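Local coordinates for protein sulfide-quinone reductase (Aquifex aeolicus, PDB 3HYW) that oxidises hydrogen sulfide with the help of FAD, passing the electrons to a quinone and building up polysulfur on active-site cysteines, at residues I226-V231 with E242-T248. Sequence-based numbering, arbitrary orientation.
Sequences IEPDKV and EVPAKFT
Ile226 closes strand 222-226 and, with chi1 m, brings CG2 to 3.6 Å from Thr248 OG1; beta-branched threonine favours the extended backbone, and its chi1 p sets the hydroxyl beside Ile226, where it bonds to Ser120. The chain then reverses: Glu227 N donates to Lys230 O (2.8 Å), and Pro228, its phi of -62° suiting a turn, and Asp229 span the bend with their CB atoms directed away. A water donates to Glu227 O (2.6 Å) and, weakly, to Ala245 O (3.4 Å), bridging the segments. Asp229 O accepts Ala245 N at 3.1 Å. From Lys230 the backbone is extended and pairs antiparallel with 242-244, making the hairpin of strands 230-234 and 240-244, the second and third strands of a small three-stranded meander. Lys230 faces Pro244 as a non-hydrogen-bonded pair (CA-CA 4.3 Å), where the pairing needs no NH from proline; the long side chain of Lys230, chi1 p and then t throughout, reaches Glu242, where NZ lies 3.2 Å from OE1 in a weakly hydrogen-bonded salt bridge. Val231 and Val243 form the hydrogen-bonded pair (CA-CA 5.4 Å): Val231 N to Val243 O 2.9 Å, Val243 N to Val231 O 3.0 Å. On their shared face Val231 CB meets Val243 CG1 (4.4 Å), and Val231 CG2 meets Ala245 CB (4.3 Å) and Thr248 CG2 (3.7 Å), small groups that let Val231 reach Val147 of strand 146-150, beside which strand 247-255 enters the mixed sheet.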
# COMPACT_ATOMS: atom_id res chain seq x y z
N ILE A 226 27.18 16.00 3.91
CA ILE A 226 26.30 17.15 3.90
C ILE A 226 27.18 18.37 3.65
O ILE A 226 28.06 18.70 4.44
CB ILE A 226 25.50 17.29 5.21
CG1 ILE A 226 24.62 16.06 5.42
CG2 ILE A 226 24.65 18.55 5.18
CD1 ILE A 226 24.39 15.69 6.85
N GLU A 227 26.95 19.01 2.51
CA GLU A 227 27.65 20.22 2.13
C GLU A 227 26.70 21.39 2.37
O GLU A 227 25.51 21.17 2.65
CB GLU A 227 28.10 20.13 0.67
CG GLU A 227 29.15 19.03 0.42
CD GLU A 227 29.64 18.96 -1.02
OE1 GLU A 227 29.44 19.93 -1.79
OE2 GLU A 227 30.25 17.93 -1.38
N PRO A 228 27.20 22.64 2.33
CA PRO A 228 26.29 23.77 2.51
C PRO A 228 25.21 23.83 1.42
O PRO A 228 24.16 24.45 1.62
CB PRO A 228 27.21 24.99 2.40
CG PRO A 228 28.58 24.46 2.72
CD PRO A 228 28.60 23.09 2.15
N ASP A 229 25.48 23.13 0.33
CA ASP A 229 24.77 23.24 -0.94
C ASP A 229 23.84 22.05 -1.19
O ASP A 229 22.86 22.16 -1.93
CB ASP A 229 25.82 23.32 -2.06
CG ASP A 229 25.25 23.74 -3.41
OD1 ASP A 229 24.01 23.90 -3.53
OD2 ASP A 229 26.05 23.92 -4.37
N LYS A 230 24.17 20.91 -0.59
CA LYS A 230 23.59 19.63 -1.00
C LYS A 230 23.88 18.49 -0.03
O LYS A 230 24.76 18.57 0.82
CB LYS A 230 24.10 19.25 -2.41
CG LYS A 230 25.61 19.32 -2.58
CD LYS A 230 25.99 19.26 -4.05
CE LYS A 230 27.40 19.78 -4.29
NZ LYS A 230 27.86 19.51 -5.68
N VAL A 231 23.10 17.42 -0.18
CA VAL A 231 23.36 16.17 0.53
C VAL A 231 23.78 15.13 -0.51
O VAL A 231 23.19 15.04 -1.59
CB VAL A 231 22.12 15.69 1.34
CG1 VAL A 231 22.34 14.30 1.95
CG2 VAL A 231 21.81 16.69 2.44
N GLU A 242 23.05 12.94 -5.52
CA GLU A 242 23.14 14.30 -5.03
C GLU A 242 21.73 14.87 -4.99
O GLU A 242 20.94 14.68 -5.91
CB GLU A 242 24.03 15.09 -5.99
CG GLU A 242 24.31 16.51 -5.59
CD GLU A 242 25.17 17.23 -6.61
OE1 GLU A 242 26.38 16.91 -6.71
OE2 GLU A 242 24.64 18.14 -7.29
N VAL A 243 21.42 15.56 -3.90
CA VAL A 243 20.14 16.24 -3.77
C VAL A 243 20.40 17.65 -3.22
O VAL A 243 21.20 17.81 -2.29
CB VAL A 243 19.13 15.40 -2.91
CG1 VAL A 243 18.82 16.05 -1.56
CG2 VAL A 243 17.85 15.15 -3.70
N PRO A 244 19.79 18.68 -3.84
CA PRO A 244 20.01 20.06 -3.39
C PRO A 244 19.38 20.36 -2.03
O PRO A 244 18.30 19.85 -1.73
CB PRO A 244 19.36 20.91 -4.49
CG PRO A 244 18.39 20.01 -5.16
CD PRO A 244 18.88 18.61 -5.00
N ALA A 245 20.05 21.18 -1.23
CA ALA A 245 19.59 21.49 0.12
C ALA A 245 20.10 22.84 0.61
O ALA A 245 21.30 23.12 0.58
CB ALA A 245 20.02 20.41 1.08
N LYS A 246 19.17 23.68 1.07
CA LYS A 246 19.52 24.95 1.71
C LYS A 246 19.51 24.79 3.23
O LYS A 246 20.28 25.44 3.94
CB LYS A 246 18.57 26.06 1.25
CG LYS A 246 18.88 27.42 1.86
CD LYS A 246 18.18 28.54 1.14
CE LYS A 246 18.61 29.90 1.70
NZ LYS A 246 18.30 30.02 3.16
N PHE A 247 18.63 23.93 3.72
CA PHE A 247 18.57 23.60 5.14
C PHE A 247 18.49 22.09 5.32
O PHE A 247 17.71 21.43 4.63
CB PHE A 247 17.38 24.28 5.82
CG PHE A 247 17.13 23.82 7.23
CD1 PHE A 247 16.37 22.68 7.48
CD2 PHE A 247 17.67 24.51 8.32
CE1 PHE A 247 16.16 22.22 8.79
CE2 PHE A 247 17.46 24.08 9.63
CZ PHE A 247 16.70 22.93 9.86
N THR A 248 19.29 21.56 6.23
CA THR A 248 19.21 20.14 6.59
C THR A 248 19.13 19.92 8.10
O THR A 248 19.58 20.75 8.90
CB THR A 248 20.41 19.31 6.04
OG1 THR A 248 21.63 19.75 6.66
CG2 THR A 248 20.55 19.45 4.53
O HOH W 1 22.94 21.57 3.10